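Local coordinates for SusD superfamily protein (Bacteroides vulgatus ATCC 8482, PDB 3JQ0) that probably binds nutrients, likely sugars, at the outer membrane in the manner of SusD, at residues F30-E35 with Q52-L57; L298-E303 with E441-G446; S396-F399 with A404-A407. One frame throughout, in Å; residues are numbered along the deposited sequence. Where two conformers were deposited one is given.

Contacts 1 and 2 lie in the interior, their centres 11 Å apart, and are joined by the carboxylate of Glu-35, which ends the first segment of contact 1 and reaches the backbone of 441-446. Contact 1 closes a short excursion of 16 residues with methyl on methyl; contact 2 closes one of 137, helices and strands included, with a valine methyl on a ring edge and a selenomethionine methyl. Contact 3 is peripheral, about 22 Å from contact 1 and 11 Å from contact 2 by nearest atoms, nested in the loop that contact 2 closes. It unites two consecutive short helices, combining a largely buried aromatic and aliphatic cluster with a water bridge at its rim.

Contact 1 (F30-E35 with Q52-L57)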
loop_
_atom_site.group_PDB
_atom_site.type_symbol
_atom_site.label_atom_id
_atom_site.label_comp_id
_atom_site.label_asym_id
_atom_site.label_seq_id
_atom_site.Cartn_x
_atom_site.Cartn_y
_atom_site.Cartn_z
ATOM N N PHE A 30 -1.084 7.730 0.667
ATOM C CA PHE A 30 -1.651 6.410 0.354
ATOM C C PHE A 30 -1.225 5.404 1.398
ATOM O O PHE A 30 -2.014 4.546 1.796
ATOM C CB PHE A 30 -1.248 5.936 -1.060
ATOM C CG PHE A 30 -1.674 6.852 -2.177
ATOM C CD1 PHE A 30 -2.860 7.613 -2.122
ATOM C CD2 PHE A 30 -0.900 6.968 -3.325
ATOM C CE1 PHE A 30 -3.214 8.467 -3.159
ATOM C CE2 PHE A 30 -1.264 7.819 -4.363
ATOM C CZ PHE A 30 -2.407 8.587 -4.265
ATOM N N PHE A 31 0.041 5.441 1.831
ATOM C CA PHE A 31 0.495 4.624 2.939
ATOM C C PHE A 31 -0.327 4.866 4.195
ATOM O O PHE A 31 -0.813 3.933 4.829
ATOM C CB PHE A 31 1.984 4.824 3.189
ATOM C CG PHE A 31 2.468 4.295 4.506
ATOM C CD1 PHE A 31 2.603 2.922 4.736
ATOM C CD2 PHE A 31 2.727 5.188 5.541
ATOM C CE1 PHE A 31 3.052 2.496 5.995
ATOM C CE2 PHE A 31 3.162 4.749 6.778
ATOM C CZ PHE A 31 3.312 3.402 6.998
ATOM N N LEU A 32 -0.455 6.142 4.576
ATOM C CA LEU A 32 -1.150 6.466 5.806
ATOM C C LEU A 32 -2.602 6.014 5.800
ATOM O O LEU A 32 -3.128 5.565 6.832
ATOM C CB LEU A 32 -1.108 7.976 6.090
ATOM C CG LEU A 32 0.266 8.605 6.424
ATOM C CD1 LEU A 32 0.056 10.121 6.631
ATOM C CD2 LEU A 32 0.944 7.924 7.593
ATOM N N LEU A 33 -3.270 6.175 4.656
ATOM C CA LEU A 33 -4.656 5.786 4.558
ATOM C C LEU A 33 -4.812 4.277 4.604
ATOM O O LEU A 33 -5.830 3.783 5.129
ATOM C CB LEU A 33 -5.256 6.313 3.230
ATOM C CG LEU A 33 -5.444 7.830 3.176
ATOM C CD1 LEU A 33 -5.882 8.224 1.776
ATOM C CD2 LEU A 33 -6.458 8.295 4.203
ATOM N N GLY A 34 -3.834 3.529 4.088
ATOM C CA GLY A 34 -4.025 2.108 3.904
ATOM C C GLY A 34 -3.435 1.191 4.948
ATOM O O GLY A 34 -3.765 -0.003 4.930
ATOM N N GLU A 35 -2.619 1.711 5.891
ATOM C CA GLU A 35 -1.875 0.842 6.802
ATOM C C GLU A 35 -1.899 1.177 8.295
ATOM O O GLU A 35 -2.305 0.311 9.077
ATOM C CB GLU A 35 -0.484 0.561 6.252
ATOM C CG GLU A 35 0.423 -0.216 7.158
ATOM C CD GLU A 35 1.719 -0.662 6.491
ATOM O OE1 GLU A 35 1.722 -0.852 5.258
ATOM O OE2 GLU A 35 2.742 -0.847 7.204
ATOM N N GLN A 52 4.674 12.699 17.985
ATOM C CA GLN A 52 4.168 13.933 17.414
ATOM C C GLN A 52 2.864 13.774 16.687
ATOM O O GLN A 52 2.674 14.316 15.600
ATOM C CB GLN A 52 5.206 14.604 16.543
ATOM C CG GLN A 52 6.517 14.934 17.266
ATOM C CD GLN A 52 6.424 16.076 18.218
ATOM O OE1 GLN A 52 5.332 16.403 18.718
ATOM N NE2 GLN A 52 7.573 16.700 18.516
ATOM N N GLY A 53 1.959 12.995 17.283
ATOM C CA GLY A 53 0.608 12.810 16.780
ATOM C C GLY A 53 0.478 11.632 15.849
ATOM O O GLY A 53 -0.633 11.201 15.576
HETATM N N MSE A 54 1.583 11.045 15.381
HETATM C CA MSE A 54 1.449 9.849 14.522
HETATM C C MSE A 54 0.750 8.702 15.278
HETATM O O MSE A 54 0.100 7.861 14.632
HETATM C CB MSE A 54 2.796 9.397 14.006
HETATM C CG MSE A 54 3.510 10.376 13.120
HETATM SE SE MSE A 54 2.516 11.181 11.695
HETATM C CE MSE A 54 1.997 9.690 10.779
ATOM N N GLU A 55 0.875 8.674 16.604
ATOM C CA GLU A 55 0.274 7.614 17.380
ATOM C C GLU A 55 -1.243 7.609 17.269
ATOM O O GLU A 55 -1.868 6.595 17.588
ATOM C CB GLU A 55 0.701 7.743 18.860
ATOM C CG GLU A 55 0.136 8.903 19.657
ATOM C CD GLU A 55 0.669 10.302 19.383
ATOM O OE1 GLU A 55 1.706 10.444 18.672
ATOM O OE2 GLU A 55 0.084 11.271 19.912
ATOM N N ARG A 56 -1.852 8.714 16.869
ATOM C CA ARG A 56 -3.297 8.714 16.763
ATOM C C ARG A 56 -3.815 7.780 15.686
ATOM O O ARG A 56 -4.989 7.435 15.714
ATOM C CB ARG A 56 -3.825 10.115 16.547
ATOM C CG ARG A 56 -3.551 11.005 17.706
ATOM C CD ARG A 56 -4.429 12.225 17.598
ATOM N NE ARG A 56 -4.252 13.103 18.734
ATOM C CZ ARG A 56 -5.147 13.319 19.662
ATOM N NH1 ARG A 56 -6.357 12.797 19.572
ATOM N NH2 ARG A 56 -4.802 14.138 20.661
ATOM N N LEU A 57 -2.942 7.382 14.761
ATOM C CA LEU A 57 -3.313 6.354 13.779
ATOM C C LEU A 57 -3.424 4.965 14.428
ATOM O O LEU A 57 -4.533 4.422 14.475
ATOM C CB LEU A 57 -2.432 6.410 12.525
ATOM C CG LEU A 57 -2.430 7.727 11.787
ATOM C CD1 LEU A 57 -1.592 7.639 10.524
ATOM C CD2 LEU A 57 -3.787 8.296 11.522
#
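Leu-32, on the last turn of helix 27-34, and Leu-57, just past the 3-10 turn 54-56, are the residues whose backbones come nearest, with 8.3 Å between Leu-32 CA and Leu-57 CA, so side chains must span the gap. One methyl does the work on the helix side. Leu-32 CD2 lies 3.8 Å from Met-54 CE, the terminal methyl of a selenomethionine, and 3.9 Å from Leu-57 CD1. These two partners are themselves 4.1 Å apart (Met-54 CE to Leu-57 CD1), which makes a compact triangle of methyl groups. Both meet Leu-32 at roughly a right angle to its side chain. Met-54 reaches the triangle by folding back: its chain bends at chi2 (-48°) and again at chi3 (-59°), bringing CE round to the helix. The Leu-57 side chain needs no such detour, since its CB already points at the helix.

The loop side is set by its own backbone. Arg-56 N bonds to Gly-53 O and Leu-57 N to Met-54 O, and this tight winding puts Met-54 and Leu-57 on the same face. Gly-53 leads into it at phi 92°, where a side chain would jam against the carbonyl of Gln-52. Behind Leu-32, Phe-30 stacks on His-117 and Leu-33 touches Trp-122, both of helix 97-122, while Leu-57 also touches Trp-473. The contact thus packs a loop between strand 41-43 and helix 75-91 against the end of helix 27-34, in the N-terminal, largely helical region of the SusD fold, whose family belongs to the TPR clan.

Contact 2 (L298-E303 with E441-G446)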
loop_
_atom_site.group_PDB
_atom_site.type_symbol
_atom_site.label_atom_id
_atom_site.label_comp_id
_atom_site.label_asym_id
_atom_site.label_seq_id
_atom_site.Cartn_x
_atom_site.Cartn_y
_atom_site.Cartn_z
ATOM N N LEU A 298 6.507 6.242 13.822
ATOM C CA LEU A 298 5.626 5.093 13.787
ATOM C C LEU A 298 6.508 3.876 14.024
ATOM O O LEU A 298 7.455 3.663 13.255
ATOM C CB LEU A 298 4.911 4.966 12.434
ATOM C CG LEU A 298 3.678 5.846 12.194
ATOM C CD1 LEU A 298 3.255 5.762 10.728
ATOM C CD2 LEU A 298 2.525 5.466 13.177
ATOM N N GLN A 299 6.255 3.139 15.107
ATOM C CA GLN A 299 7.109 2.038 15.558
ATOM C C GLN A 299 6.355 0.729 15.467
ATOM O O GLN A 299 5.363 0.509 16.183
ATOM C CB GLN A 299 7.521 2.335 17.004
ATOM C CG GLN A 299 8.273 1.200 17.673
ATOM C CD GLN A 299 9.587 0.876 17.032
ATOM O OE1 GLN A 299 10.490 1.739 17.009
ATOM N NE2 GLN A 299 9.749 -0.355 16.549
ATOM N N VAL A 300 6.873 -0.191 14.653
ATOM C CA VAL A 300 6.373 -1.546 14.608
ATOM C C VAL A 300 6.399 -2.104 16.035
ATOM O O VAL A 300 7.411 -1.990 16.739
ATOM C CB VAL A 300 7.200 -2.413 13.649
ATOM C CG1 VAL A 300 6.838 -3.918 13.750
ATOM C CG2 VAL A 300 7.105 -1.892 12.195
ATOM N N ARG A 301 5.319 -2.764 16.444
ATOM C CA ARG A 301 5.226 -3.338 17.788
ATOM C C ARG A 301 6.426 -4.267 17.995
ATOM O O ARG A 301 6.700 -5.151 17.172
ATOM C CB ARG A 301 3.939 -4.153 17.913
ATOM C CG ARG A 301 2.680 -3.323 17.930
ATOM C CD ARG A 301 2.476 -2.580 19.262
ATOM N NE ARG A 301 1.153 -1.987 19.381
ATOM C CZ ARG A 301 0.706 -1.381 20.481
ATOM N NH1 ARG A 301 1.490 -1.220 21.514
ATOM N NH2 ARG A 301 -0.535 -0.901 20.526
ATOM N N ARG A 302 7.095 -4.112 19.124
ATOM C CA ARG A 302 8.300 -4.908 19.403
ATOM C C ARG A 302 7.991 -6.410 19.383
ATOM O O ARG A 302 8.759 -7.220 18.864
ATOM C CB ARG A 302 8.900 -4.478 20.727
ATOM C CG ARG A 302 9.448 -3.071 20.722
ATOM C CD ARG A 302 9.751 -2.577 22.098
ATOM N NE ARG A 302 8.539 -2.479 22.869
ATOM C CZ ARG A 302 8.496 -2.349 24.173
ATOM N NH1 ARG A 302 9.634 -2.258 24.867
ATOM N NH2 ARG A 302 7.336 -2.286 24.804
ATOM N N GLU A 303 6.845 -6.794 19.929
ATOM C CA GLU A 303 6.410 -8.172 20.017
ATOM C C GLU A 303 6.180 -8.789 18.624
ATOM O O GLU A 303 6.293 -9.997 18.423
ATOM C CB GLU A 303 5.113 -8.164 20.870
ATOM C CG GLU A 303 4.486 -9.522 21.150
ATOM C CD GLU A 303 3.095 -9.472 21.816
ATOM O OE1 GLU A 303 2.553 -8.381 22.135
ATOM O OE2 GLU A 303 2.507 -10.559 21.967
ATOM N N GLU A 441 3.244 -10.103 3.405
ATOM C CA GLU A 441 3.723 -9.736 2.094
ATOM C C GLU A 441 3.885 -8.200 1.971
ATOM O O GLU A 441 4.752 -7.762 1.203
ATOM C CB GLU A 441 2.718 -10.260 1.052
ATOM C CG GLU A 441 3.140 -10.090 -0.385
ATOM C CD GLU A 441 4.388 -10.870 -0.828
ATOM O OE1 GLU A 441 4.676 -11.907 -0.192
ATOM O OE2 GLU A 441 5.000 -10.448 -1.865
ATOM N N PHE A 442 3.055 -7.399 2.645
ATOM C CA PHE A 442 2.855 -6.004 2.299
ATOM C C PHE A 442 3.182 -5.003 3.394
ATOM O O PHE A 442 2.731 -3.862 3.339
ATOM C CB PHE A 442 1.420 -5.751 1.773
ATOM C CG PHE A 442 1.152 -6.458 0.458
ATOM C CD1 PHE A 442 1.816 -6.054 -0.697
ATOM C CD2 PHE A 442 0.267 -7.518 0.381
ATOM C CE1 PHE A 442 1.586 -6.704 -1.921
ATOM C CE2 PHE A 442 0.048 -8.147 -0.816
ATOM C CZ PHE A 442 0.748 -7.798 -1.940
HETATM N N MSE A 443 4.039 -5.355 4.365
HETATM C CA MSE A 443 4.422 -4.347 5.341
HETATM C C MSE A 443 4.975 -3.124 4.677
HETATM O O MSE A 443 5.794 -3.228 3.734
HETATM C CB MSE A 443 5.472 -4.901 6.338
HETATM C CG MSE A 443 5.042 -6.079 7.139
HETATM SE SE MSE A 443 6.270 -6.496 8.563
HETATM C CE MSE A 443 5.690 -5.069 9.762
ATOM N N PHE A 444 4.581 -1.932 5.160
ATOM C CA PHE A 444 5.065 -0.648 4.635
ATOM C C PHE A 444 4.567 -0.321 3.217
ATOM O O PHE A 444 5.005 0.640 2.636
ATOM C CB PHE A 444 6.611 -0.497 4.729
ATOM C CG PHE A 444 7.161 -1.036 6.009
ATOM C CD1 PHE A 444 6.807 -0.484 7.235
ATOM C CD2 PHE A 444 7.972 -2.159 6.037
ATOM C CE1 PHE A 444 7.210 -0.994 8.418
ATOM C CE2 PHE A 444 8.409 -2.693 7.247
ATOM C CZ PHE A 444 8.016 -2.101 8.441
ATOM N N GLU A 445 3.597 -1.083 2.707
ATOM C CA GLU A 445 3.040 -0.875 1.393
ATOM C C GLU A 445 1.600 -0.393 1.412
ATOM O O GLU A 445 0.999 -0.227 0.361
ATOM C CB GLU A 445 3.219 -2.095 0.490
ATOM C CG GLU A 445 4.681 -2.370 0.124
ATOM C CD GLU A 445 4.813 -3.639 -0.682
ATOM O OE1 GLU A 445 4.522 -3.543 -1.906
ATOM O OE2 GLU A 445 5.263 -4.674 -0.136
ATOM N N GLY A 446 1.045 -0.131 2.581
ATOM C CA GLY A 446 -0.250 0.562 2.596
ATOM C C GLY A 446 -1.495 -0.308 2.400
ATOM O O GLY A 446 -2.481 0.159 1.846
#
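Val-300 presents CG2 to the rim of the Phe-444 ring, near its plane, and the methyl straddles one ring bond: CE1 and CZ of Phe-444 are each 3.9 Å from Val-300 CG2. The same methyl lies 4.2 Å from Met-443 CE, the end of a selenomethionine. With CG2 anti to the carbonyl carbon and CG1 anti to the backbone N (chi1 171°), only one branch of the valine meets the ring.

Met-443 and Phe-444 are the two central residues of a type II beta turn closed by Glu-445 N bonding to Phe-442 O at 3.0 Å. Phe-444 takes the positive phi (69°) of the third turn position, and Met-443 CB rests 3.6 Å above its ring plane, near the rim. Glu-35 fastens the turn from outside, OE2 accepting from Phe-444 N and OE1 from Gly-446 N, and Lys-341 NZ bonds to Met-443 O.

On the short, weakly bonded strand 299-300, Gln-299 curls back so that NE2 bonds to Val-300 O at 2.9 Å, nearly straight (170°) and on a lone pair in the carbonyl plane. Tyr-41 touches both Val-300 and Phe-444. The contact therefore packs the small antiparallel sheet of strands 41-43 and 299-300 against the type II turn between helices 430-441 and 448-455 in the SusD fold.

Contact 3 (S396-F399 with A404-A407); sequences SKYF and AEIA
Ile-406 wedges its CG1-CD1 branch into the notch between the rings of Phe-399 and Tyr-398, neighbours on helix 396-401. CD1 of Ile-406 meets the phenylalanine at 3.8 Å from Phe-399 CD1, approaching obliquely, while Ile-406 CG1 lies at the edge of the tyrosine, 4.3 Å from Tyr-398 CE1. The wedge is aimed by an uncommon torsion, as chi1 of 51° sets CG1 between the backbone N and the carbonyl carbon. Farther along the phenylalanine, Ala-407 fits its small CB against the far end of the ring, 3.7 Å from Phe-399 CZ. Phe-399 thus spans two bumps of different size, its CG held anti to the backbone N (chi1 -178°) so that the ring reaches across to the second helix.

With Phe-399 cut back to an alanine, Ile-406 CD1 and Ala-407 CB are likely to lose their ring and a gap to open against helix 383-394, where Phe-399 also touches Arg-390 and Glu-391.

Toward solvent the contact turns polar. One water sits 2.7 Å from Tyr-398 OH and donates to Glu-405 OE1, also at 2.7 Å; the other carboxylate oxygen, OE2, bonds to His-402 ND1, and the His-402 ring stacks on Tyr-398. Two successive short helices are therefore joined by an apolar wedge inside and a hydrated bridge outside, consistent with an interior held by fit of shape and a rim linked indirectly, through water.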
loop_
_atom_site.group_PDB
_atom_site.type_symbol
_atom_site.label_atom_id
_atom_site.label_comp_id
_atom_site.label_asym_id
_atom_site.label_seq_id
_atom_site.Cartn_x
_atom_site.Cartn_y
_atom_site.Cartn_z
ATOM N N SER A 396 11.769 -22.091 -3.336
ATOM C CA SER A 396 11.313 -23.398 -3.720
ATOM C C SER A 396 11.972 -24.539 -2.950
ATOM O O SER A 396 11.306 -25.537 -2.634
ATOM C CB SER A 396 11.539 -23.629 -5.238
ATOM O OG SER A 396 10.766 -22.726 -5.988
ATOM N N LYS A 397 13.272 -24.477 -2.716
ATOM C CA LYS A 397 13.941 -25.581 -2.065
ATOM C C LYS A 397 13.335 -25.862 -0.678
ATOM O O LYS A 397 12.925 -26.990 -0.369
ATOM C CB LYS A 397 15.451 -25.330 -1.962
ATOM C CG LYS A 397 16.221 -26.484 -1.380
ATOM C CD LYS A 397 17.706 -26.192 -1.239
ATOM C CE LYS A 397 18.501 -27.337 -0.636
ATOM N NZ LYS A 397 18.716 -28.208 -1.816
ATOM N N TYR A 398 13.287 -24.856 0.165
ATOM C CA TYR A 398 12.757 -25.015 1.490
ATOM C C TYR A 398 11.278 -25.307 1.446
ATOM O O TYR A 398 10.783 -26.161 2.177
ATOM C CB TYR A 398 13.034 -23.760 2.306
ATOM C CG TYR A 398 12.653 -23.887 3.743
ATOM C CD1 TYR A 398 11.365 -23.632 4.177
ATOM C CD2 TYR A 398 13.577 -24.300 4.686
ATOM C CE1 TYR A 398 11.010 -23.808 5.520
ATOM C CE2 TYR A 398 13.251 -24.453 6.031
ATOM C CZ TYR A 398 11.974 -24.210 6.438
ATOM O OH TYR A 398 11.647 -24.381 7.757
ATOM N N PHE A 399 10.538 -24.617 0.603
ATOM C CA PHE A 399 9.086 -24.813 0.508
ATOM C C PHE A 399 8.789 -26.285 0.202
ATOM O O PHE A 399 7.950 -26.903 0.863
ATOM C CB PHE A 399 8.537 -23.901 -0.564
ATOM C CG PHE A 399 7.051 -23.987 -0.722
ATOM C CD1 PHE A 399 6.220 -23.278 0.091
ATOM C CD2 PHE A 399 6.502 -24.804 -1.708
ATOM C CE1 PHE A 399 4.787 -23.408 -0.050
ATOM C CE2 PHE A 399 5.124 -24.936 -1.883
ATOM C CZ PHE A 399 4.298 -24.219 -1.093
ATOM N N ALA A 404 4.384 -29.750 4.593
ATOM C CA ALA A 404 3.524 -30.184 5.664
ATOM C C ALA A 404 3.480 -29.189 6.832
ATOM O O ALA A 404 2.601 -29.295 7.692
ATOM C CB ALA A 404 3.934 -31.586 6.149
ATOM N N GLU A 405 4.459 -28.297 6.898
ATOM C CA GLU A 405 4.582 -27.283 7.950
ATOM C C GLU A 405 4.084 -25.897 7.512
ATOM O O GLU A 405 3.462 -25.193 8.292
ATOM C CB GLU A 405 6.038 -27.130 8.414
ATOM C CG GLU A 405 6.693 -28.354 9.033
ATOM C CD GLU A 405 8.201 -28.228 9.003
ATOM O OE1 GLU A 405 8.756 -27.234 9.508
ATOM O OE2 GLU A 405 8.821 -29.076 8.358
ATOM N N ILE A 406 4.419 -25.484 6.279
ATOM C CA ILE A 406 4.247 -24.094 5.897
ATOM C C ILE A 406 3.489 -23.873 4.600
ATOM O O ILE A 406 3.101 -22.724 4.326
ATOM C CB ILE A 406 5.570 -23.271 5.983
ATOM C CG1 ILE A 406 6.736 -23.895 5.267
ATOM C CG2 ILE A 406 5.896 -22.969 7.461
ATOM C CD1 ILE A 406 6.612 -24.036 3.827
ATOM N N ALA A 407 3.214 -24.903 3.784
ATOM C CA ALA A 407 2.333 -24.707 2.642
ATOM C C ALA A 407 0.906 -24.589 3.150
ATOM O O ALA A 407 0.543 -25.154 4.172
ATOM C CB ALA A 407 2.421 -25.854 1.628
HETATM O O HOH W 1 8.989 -24.905 8.222
#